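Local coordinates for Mlr6093 protein (Mesorhizobium loti, PDB 2QJ8) that is probably a zinc-dependent hydrolase of the succinylglutamate desuccinylase/aspartoacylase family, acting on ester bonds or on carbon-nitrogen bonds of linear amides, at residues L33-F38 against I87-V92; G20-P25 against S127-P132; I153-I158 against S169-F174. All blocks are in the same frame, centred on the assembly; numbering follows the deposited sequence.

Contact 1 of 3, residues L33-F38 against I87-V92; sequences LSLPVF and INPLAV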
loop_
_atom_site.group_PDB
_atom_site.type_symbol
_atom_site.label_atom_id
_atom_site.label_comp_id
_atom_site.label_asym_id
_atom_site.label_seq_id
_atom_site.Cartn_x
_atom_site.Cartn_y
_atom_site.Cartn_z
ATOM N N LEU A 33 24.719 0.602 14.466
ATOM C CA LEU A 33 24.065 0.967 13.217
ATOM C C LEU A 33 24.667 2.262 12.706
ATOM O O LEU A 33 25.005 3.120 13.488
ATOM C CB LEU A 33 22.551 1.204 13.403
ATOM C CG LEU A 33 21.595 0.082 13.815
ATOM C CD1 LEU A 33 20.209 0.653 13.893
ATOM C CD2 LEU A 33 21.612 -1.091 12.847
ATOM N N SER A 34 24.754 2.395 11.384
ATOM C CA SER A 34 25.265 3.584 10.699
ATOM C C SER A 34 24.197 4.152 9.789
ATOM O O SER A 34 23.926 3.586 8.749
ATOM C CB SER A 34 26.513 3.232 9.878
ATOM O OG SER A 34 27.628 3.170 10.725
ATOM N N LEU A 35 23.595 5.274 10.187
ATOM C CA LEU A 35 22.532 5.907 9.416
ATOM C C LEU A 35 23.139 6.977 8.533
ATOM O O LEU A 35 23.727 7.896 9.061
ATOM C CB LEU A 35 21.512 6.565 10.356
ATOM C CG LEU A 35 20.508 5.713 11.148
ATOM C CD1 LEU A 35 21.094 4.490 11.780
ATOM C CD2 LEU A 35 19.798 6.625 12.204
ATOM N N PRO A 36 23.036 6.857 7.189
ATOM C CA PRO A 36 23.592 7.939 6.362
ATOM C C PRO A 36 22.960 9.310 6.600
ATOM O O PRO A 36 21.746 9.412 6.820
ATOM C CB PRO A 36 23.330 7.473 4.928
ATOM C CG PRO A 36 23.229 6.004 5.003
ATOM C CD PRO A 36 22.512 5.771 6.342
ATOM N N VAL A 37 23.808 10.339 6.571
ATOM C CA VAL A 37 23.420 11.709 6.830
ATOM C C VAL A 37 24.059 12.607 5.763
ATOM O O VAL A 37 25.204 12.389 5.332
ATOM C CB VAL A 37 23.886 12.164 8.253
ATOM C CG1 VAL A 37 23.593 13.660 8.488
ATOM C CG2 VAL A 37 23.232 11.317 9.323
ATOM N N PHE A 38 23.288 13.581 5.317
ATOM C CA PHE A 38 23.715 14.603 4.390
ATOM C C PHE A 38 23.647 15.927 5.148
ATOM O O PHE A 38 22.716 16.135 5.934
ATOM C CB PHE A 38 22.763 14.632 3.207
ATOM C CG PHE A 38 22.778 15.913 2.421
ATOM C CD1 PHE A 38 23.618 16.065 1.337
ATOM C CD2 PHE A 38 21.885 16.949 2.734
ATOM C CE1 PHE A 38 23.590 17.228 0.586
ATOM C CE2 PHE A 38 21.863 18.109 1.999
ATOM C CZ PHE A 38 22.709 18.256 0.932
ATOM N N ILE A 87 15.599 7.215 9.014
ATOM C CA ILE A 87 16.000 7.143 10.410
ATOM C C ILE A 87 15.792 5.740 11.004
ATOM O O ILE A 87 16.407 5.432 12.023
ATOM C CB ILE A 87 15.342 8.238 11.338
ATOM C CG1 ILE A 87 13.809 8.060 11.482
ATOM C CG2 ILE A 87 15.746 9.603 10.896
ATOM C CD1 ILE A 87 13.083 9.087 12.413
ATOM N N ASN A 88 14.952 4.885 10.391
ATOM C CA ASN A 88 14.710 3.529 10.914
ATOM C C ASN A 88 15.010 2.476 9.828
ATOM O O ASN A 88 14.080 1.835 9.305
ATOM C CB ASN A 88 13.268 3.412 11.447
ATOM C CG ASN A 88 13.050 2.192 12.338
ATOM O OD1 ASN A 88 13.836 1.256 12.338
ATOM N ND2 ASN A 88 11.943 2.187 13.057
ATOM N N PRO A 89 16.301 2.294 9.479
ATOM C CA PRO A 89 16.673 1.302 8.443
ATOM C C PRO A 89 16.249 -0.100 8.721
ATOM O O PRO A 89 15.957 -0.821 7.798
ATOM C CB PRO A 89 18.209 1.409 8.373
ATOM C CG PRO A 89 18.629 2.057 9.615
ATOM C CD PRO A 89 17.501 2.979 10.007
ATOM N N LEU A 90 16.236 -0.507 9.990
ATOM C CA LEU A 90 15.764 -1.823 10.343
ATOM C C LEU A 90 14.320 -2.056 9.885
ATOM O O LEU A 90 14.044 -3.072 9.264
ATOM C CB LEU A 90 15.871 -2.026 11.843
ATOM C CG LEU A 90 17.249 -2.189 12.442
ATOM C CD1 LEU A 90 17.105 -2.209 13.949
ATOM C CD2 LEU A 90 17.887 -3.484 11.948
ATOM N N ALA A 91 13.441 -1.085 10.149
ATOM C CA ALA A 91 12.038 -1.133 9.748
ATOM C C ALA A 91 11.883 -1.082 8.227
ATOM O O ALA A 91 11.085 -1.817 7.664
ATOM C CB ALA A 91 11.261 0.040 10.384
ATOM N N VAL A 92 12.628 -0.198 7.579
ATOM C CA VAL A 92 12.590 -0.085 6.100
ATOM C C VAL A 92 12.954 -1.427 5.429
ATOM O O VAL A 92 12.249 -1.921 4.513
ATOM C CB VAL A 92 13.505 1.054 5.601
ATOM C CG1 VAL A 92 13.600 1.047 4.034
ATOM C CG2 VAL A 92 13.001 2.389 6.066
#
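L33 and L35, on one face of strand 33-42, reach across to L90 and P89 in the first turn of helix 89-94, a strand-on-helix packing in the alpha/beta fold of this M14-like hydrolase. At the start of the strand L33 meets L90 methyl to methyl, CD1 to CD1 at 4.2 Å; two branched aliphatic chains suit a partly exposed border where apolar surface still has to be covered. The next residue, S34, turns its CB away from the helix, on the side of H21 and V23 of strand 16-24. L35 returns to the contact and buries more surface in it than any other residue of the two segments. With CG anti to the carbonyl carbon (chi1 -75°), its fork faces the 87-89 backbone and the two methyls take different partners: L35 CD1 lies 4.1 Å from P89 CG, the two side chains crossing at about a right angle, while L35 CD2 comes within 3.6 Å of I87 O. That carbonyl oxygen is buried here with no hydrogen-bond partner in the model. I122 of helix 118-129 packs on L33 and L35, and M290 of the second subunit packs on P36 and P89. Proline fits the first turn of a helix, where its missing N-H costs no bond. Just ahead of it N88 is the N-cap: its OD1 accepts from A91 N at 3.2 Å, the donor standing above the carbonyl plane.

Contact 2 of 3, residues G20-P25 against S127-P132; sequences GHLVVP and SRLLLP
L22 of strand 16-24 projects its isobutyl group over L129 and L130, where helix 118-129 ends and the chain bends into the short 3-10 turn that follows. Its CG stands opposite the backbone N (chi1 173°), which carries both methyls toward the end of the helix and the residue after it, one for each partner. The CD2 branch meets L130 tip to tip, L22 CD2 lying 4.0 Å from L130 CD1, an ordinary van der Waals separation. The CD1 branch goes to L129, whose side chain it crosses obliquely; L22 CD1 is 4.1 Å from L129 CB. The modelled separation of L22 CD1 from L129 CD1, 3.2 Å, is tighter than two methyls normally allow, so the exact placing of those two carbons is doubtful even though the side chains clearly adjoin. A125 and I126, one turn earlier on the helix, and L8 of strand 7-8 also lie against L22, and L8 touches L130 as well. The contact thus packs the C-terminal end of helix 118-129 on strand 16-24, with strand 7-8 alongside, in the alpha/beta fold of this family. Just past the end of the strand, P25 O accepts a hydrogen bond from R121 NE of the same helix. Leucine suits all three touching positions because it is bulky, flexible and wholly apolar. With only aliphatic carbons meeting, the cohesion must come from dispersion and the exclusion of water, which reward close fit and impose little direction.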
loop_
_atom_site.group_PDB
_atom_site.type_symbol
_atom_site.label_atom_id
_atom_site.label_comp_id
_atom_site.label_asym_id
_atom_site.label_seq_id
_atom_site.Cartn_x
_atom_site.Cartn_y
_atom_site.Cartn_z
ATOM N N GLY A 20 27.948 11.493 5.328
ATOM C CA GLY A 20 28.604 10.589 6.236
ATOM C C GLY A 20 27.570 9.768 6.947
ATOM O O GLY A 20 26.558 9.378 6.341
ATOM N N HIS A 21 27.823 9.457 8.204
ATOM C CA HIS A 21 26.893 8.645 9.002
ATOM C C HIS A 21 26.762 9.093 10.437
ATOM O O HIS A 21 27.677 9.708 10.984
ATOM C CB HIS A 21 27.358 7.196 9.025
ATOM C CG HIS A 21 27.425 6.571 7.675
ATOM N ND1 HIS A 21 28.515 6.712 6.852
ATOM C CD2 HIS A 21 26.525 5.830 6.989
ATOM C CE1 HIS A 21 28.283 6.092 5.714
ATOM N NE2 HIS A 21 27.087 5.539 5.778
ATOM N N LEU A 22 25.600 8.764 11.012
ATOM C CA LEU A 22 25.309 8.895 12.439
ATOM C C LEU A 22 25.424 7.472 12.986
ATOM O O LEU A 22 24.644 6.581 12.617
ATOM C CB LEU A 22 23.908 9.468 12.670
ATOM C CG LEU A 22 23.362 9.529 14.113
ATOM C CD1 LEU A 22 24.284 10.309 15.057
ATOM C CD2 LEU A 22 21.978 10.186 14.059
ATOM N N VAL A 23 26.377 7.273 13.894
ATOM C CA VAL A 23 26.650 5.980 14.459
ATOM C C VAL A 23 25.869 5.820 15.746
ATOM O O VAL A 23 25.985 6.648 16.641
ATOM C CB VAL A 23 28.163 5.775 14.649
ATOM C CG1 VAL A 23 28.449 4.437 15.299
ATOM C CG2 VAL A 23 28.865 5.886 13.260
ATOM N N VAL A 24 25.007 4.797 15.776
ATOM C CA VAL A 24 24.207 4.455 16.938
ATOM C C VAL A 24 24.968 3.296 17.554
ATOM O O VAL A 24 25.033 2.238 16.940
ATOM C CB VAL A 24 22.773 4.043 16.547
ATOM C CG1 VAL A 24 21.928 3.780 17.799
ATOM C CG2 VAL A 24 22.145 5.111 15.668
ATOM N N PRO A 25 25.552 3.477 18.759
ATOM C CA PRO A 25 26.343 2.390 19.352
ATOM C C PRO A 25 25.595 1.079 19.539
ATOM O O PRO A 25 24.367 1.041 19.563
ATOM C CB PRO A 25 26.754 2.957 20.719
ATOM C CG PRO A 25 26.702 4.403 20.538
ATOM C CD PRO A 25 25.540 4.656 19.642
ATOM N N SER A 127 18.830 12.856 19.069
ATOM C CA SER A 127 18.596 13.852 20.111
ATOM C C SER A 127 19.857 14.508 20.645
ATOM O O SER A 127 19.830 15.696 20.962
ATOM C CB SER A 127 17.802 13.240 21.270
ATOM O OG SER A 127 16.552 12.739 20.801
ATOM N N ARG A 128 20.945 13.751 20.762
ATOM C CA ARG A 128 22.215 14.311 21.209
ATOM C C ARG A 128 23.016 15.033 20.113
ATOM O O ARG A 128 23.623 16.075 20.388
ATOM C CB ARG A 128 23.053 13.247 21.921
ATOM C CG ARG A 128 22.528 12.956 23.304
ATOM C CD ARG A 128 23.030 11.671 23.896
ATOM N NE ARG A 128 24.490 11.608 24.011
ATOM C CZ ARG A 128 25.182 10.530 24.412
ATOM N NH1 ARG A 128 24.553 9.408 24.743
ATOM N NH2 ARG A 128 26.522 10.568 24.480
ATOM N N LEU A 129 22.967 14.526 18.878
ATOM C CA LEU A 129 23.784 15.048 17.779
ATOM C C LEU A 129 23.142 15.962 16.750
ATOM O O LEU A 129 23.849 16.764 16.133
ATOM C CB LEU A 129 24.435 13.867 17.050
ATOM C CG LEU A 129 25.439 13.154 17.968
ATOM C CD1 LEU A 129 25.570 11.721 17.646
ATOM C CD2 LEU A 129 26.782 13.900 17.904
ATOM N N LEU A 130 21.845 15.823 16.512
ATOM C CA LEU A 130 21.192 16.593 15.435
ATOM C C LEU A 130 20.209 17.623 15.946
ATOM O O LEU A 130 20.268 18.773 15.529
ATOM C CB LEU A 130 20.515 15.641 14.454
ATOM C CG LEU A 130 21.383 14.563 13.781
ATOM C CD1 LEU A 130 20.485 13.737 12.823
ATOM C CD2 LEU A 130 22.556 15.137 12.994
ATOM N N LEU A 131 19.366 17.242 16.899
ATOM C CA LEU A 131 18.369 18.166 17.443
ATOM C C LEU A 131 18.912 19.458 18.034
ATOM O O LEU A 131 18.300 20.496 17.819
ATOM C CB LEU A 131 17.436 17.473 18.441
ATOM C CG LEU A 131 16.597 16.330 17.886
ATOM C CD1 LEU A 131 15.574 15.952 18.948
ATOM C CD2 LEU A 131 15.926 16.708 16.580
ATOM N N PRO A 132 20.051 19.404 18.771
ATOM C CA PRO A 132 20.558 20.654 19.356
ATOM C C PRO A 132 21.048 21.737 18.349
ATOM O O PRO A 132 21.071 22.914 18.699
ATOM C CB PRO A 132 21.695 20.179 20.263
ATOM C CG PRO A 132 21.414 18.710 20.508
ATOM C CD PRO A 132 20.902 18.264 19.173
#

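Contact 3 of 3, residues I153-I158 against S169-F174; sequences IISHPI and SISKAF
I153 and S171 bury the most surface in this contact, with F174 next, and the three hold strand 152-155 against the C-terminal part of helix 161-172 and the residues after it. I153 works with two branches. Its CG1 is anti to the carbonyl carbon (chi1 -75°), and from there CD1 extends to the phenyl ring of F174, arriving over one face in a CH-pi contact. I153 CD1 sits 3.8 Å from the centroid of the F174 ring, 20° off the ring normal and displaced toward its CG side. The same methyl, I153 CD1, also lies 3.4 Å from S171 O. The CG2 branch covers the serine side chain, I153 CG2 being 3.5 Å from S171 OG. A beta-branched residue can thus set one methyl against the serine and another over the ring face.

Serine is small enough to let strand and helix come close, and its hydroxyl is well provided for. S171 OG bonds back to T167 O, one turn earlier on the helix, and accepts at 2.9 Å from a water that also binds S155 OG at 2.8 Å. The two hydroxyl oxygens stand too far apart to bond directly, so the water spans them and satisfies polar atoms in a buried place. F174 is turned so that I170 O meets the edge of its ring, in plane. I203 of strand 201-208 packs on both I153 and S171. Strand 178-182 follows the helix and runs parallel to strand 152-155, making this the strand-to-helix packing of a beta-alpha-beta unit, as expected in the carboxypeptidase-like alpha/beta fold of M14-type enzymes.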
loop_
_atom_site.group_PDB
_atom_site.type_symbol
_atom_site.label_atom_id
_atom_site.label_comp_id
_atom_site.label_asym_id
_atom_site.label_seq_id
_atom_site.Cartn_x
_atom_site.Cartn_y
_atom_site.Cartn_z
ATOM N N ILE A 153 -0.181 18.769 5.500
ATOM C CA ILE A 153 0.477 18.929 6.763
ATOM C C ILE A 153 -0.640 18.863 7.792
ATOM O O ILE A 153 -1.664 19.509 7.591
ATOM C CB ILE A 153 1.205 20.282 6.868
ATOM C CG1 ILE A 153 2.496 20.241 6.034
ATOM C CG2 ILE A 153 1.541 20.589 8.294
ATOM C CD1 ILE A 153 3.082 21.561 5.765
ATOM N N ILE A 154 -0.460 18.058 8.843
ATOM C CA ILE A 154 -1.401 17.971 9.961
ATOM C C ILE A 154 -0.769 18.754 11.102
ATOM O O ILE A 154 0.353 18.450 11.506
ATOM C CB ILE A 154 -1.669 16.523 10.459
ATOM C CG1 ILE A 154 -2.268 15.663 9.345
ATOM C CG2 ILE A 154 -2.609 16.520 11.715
ATOM C CD1 ILE A 154 -2.499 14.228 9.763
ATOM N N SER A 155 -1.485 19.775 11.561
ATOM C CA SER A 155 -1.103 20.691 12.615
ATOM C C SER A 155 -1.897 20.331 13.860
ATOM O O SER A 155 -3.129 20.359 13.832
ATOM C CB SER A 155 -1.481 22.143 12.237
ATOM O OG SER A 155 -0.757 22.634 11.121
ATOM N N HIS A 156 -1.206 19.984 14.935
ATOM C CA HIS A 156 -1.842 19.657 16.200
ATOM C C HIS A 156 -1.973 20.947 17.064
ATOM O O HIS A 156 -0.962 21.624 17.296
ATOM C CB HIS A 156 -1.010 18.589 16.920
ATOM C CG HIS A 156 -1.684 18.025 18.125
ATOM N ND1 HIS A 156 -1.944 18.773 19.254
ATOM C CD2 HIS A 156 -2.149 16.783 18.383
ATOM C CE1 HIS A 156 -2.539 18.014 20.152
ATOM N NE2 HIS A 156 -2.669 16.802 19.650
ATOM N N PRO A 157 -3.201 21.339 17.465
ATOM C CA PRO A 157 -3.372 22.497 18.337
ATOM C C PRO A 157 -2.603 22.430 19.661
ATOM O O PRO A 157 -2.549 21.368 20.290
ATOM C CB PRO A 157 -4.877 22.498 18.610
ATOM C CG PRO A 157 -5.449 21.874 17.439
ATOM C CD PRO A 157 -4.514 20.814 17.048
ATOM N N ILE A 158 -1.965 23.539 20.025
ATOM C CA ILE A 158 -1.205 23.666 21.275
ATOM C C ILE A 158 -1.569 24.982 21.978
ATOM O O ILE A 158 -2.030 25.936 21.328
ATOM C CB ILE A 158 0.324 23.502 21.051
ATOM C CG1 ILE A 158 0.905 24.636 20.192
ATOM C CG2 ILE A 158 0.605 22.087 20.435
ATOM C CD1 ILE A 158 2.414 24.684 20.191
ATOM N N SER A 169 1.481 29.023 10.194
ATOM C CA SER A 169 1.810 29.897 9.059
ATOM C C SER A 169 2.862 29.294 8.128
ATOM O O SER A 169 2.688 29.300 6.901
ATOM C CB SER A 169 2.275 31.260 9.537
ATOM O OG SER A 169 1.189 31.926 10.168
ATOM N N ILE A 170 3.931 28.776 8.721
ATOM C CA ILE A 170 4.982 28.102 7.967
ATOM C C ILE A 170 4.396 26.909 7.177
ATOM O O ILE A 170 4.672 26.774 5.987
ATOM C CB ILE A 170 6.165 27.646 8.847
ATOM C CG1 ILE A 170 6.895 28.861 9.449
ATOM C CG2 ILE A 170 7.158 26.827 7.981
ATOM C CD1 ILE A 170 8.030 28.519 10.465
ATOM N N SER A 171 3.563 26.108 7.839
ATOM C CA SER A 171 2.900 24.951 7.236
ATOM C C SER A 171 2.021 25.319 6.036
ATOM O O SER A 171 2.098 24.678 5.005
ATOM C CB SER A 171 2.073 24.225 8.287
ATOM O OG SER A 171 2.909 23.690 9.304
ATOM N N LYS A 172 1.208 26.355 6.179
ATOM C CA LYS A 172 0.359 26.857 5.101
ATOM C C LYS A 172 1.147 27.359 3.887
ATOM O O LYS A 172 0.683 27.200 2.757
ATOM C CB LYS A 172 -0.568 27.972 5.618
ATOM C CG LYS A 172 -1.697 27.465 6.523
ATOM C CD LYS A 172 -2.513 28.639 7.099
ATOM C CE LYS A 172 -3.673 28.148 7.966
ATOM N NZ LYS A 172 -4.406 29.262 8.666
ATOM N N ALA A 173 2.325 27.949 4.144
ATOM C CA ALA A 173 3.262 28.407 3.113
ATOM C C ALA A 173 3.842 27.279 2.214
ATOM O O ALA A 173 4.440 27.591 1.197
ATOM C CB ALA A 173 4.423 29.229 3.743
ATOM N N PHE A 174 3.676 26.003 2.587
ATOM C CA PHE A 174 4.059 24.861 1.736
ATOM C C PHE A 174 3.095 24.759 0.542
ATOM O O PHE A 174 3.448 24.156 -0.467
ATOM C CB PHE A 174 4.028 23.517 2.479
ATOM C CG PHE A 174 5.225 23.244 3.361
ATOM C CD1 PHE A 174 5.556 24.085 4.411
ATOM C CD2 PHE A 174 5.969 22.105 3.194
ATOM C CE1 PHE A 174 6.617 23.809 5.241
ATOM C CE2 PHE A 174 7.055 21.831 4.032
ATOM C CZ PHE A 174 7.378 22.709 5.042
HETATM O O HOH W 1 1.980 22.224 11.632
#

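Contacts 1 and 2 form one continuous region: their centres are 11 Å apart and their strands are antiparallel neighbours, with V24 N 2.8 Å from L33 O and L22 N 2.8 Å from L35 O in probable hydrogen bonds. Their helical halves, 89-94 and 118-129, also succeed each other in the chain, and the segments of contact 1 fall between those of contact 2 in sequence. Contact 3 stands apart, 27 Å from either by centres and about 15 Å by nearest atoms, on the opposite side of the chain's centre from contact 1. The second subunit borders contacts 1 and 2, where G291 of that subunit bonds H21, but does not touch contact 3.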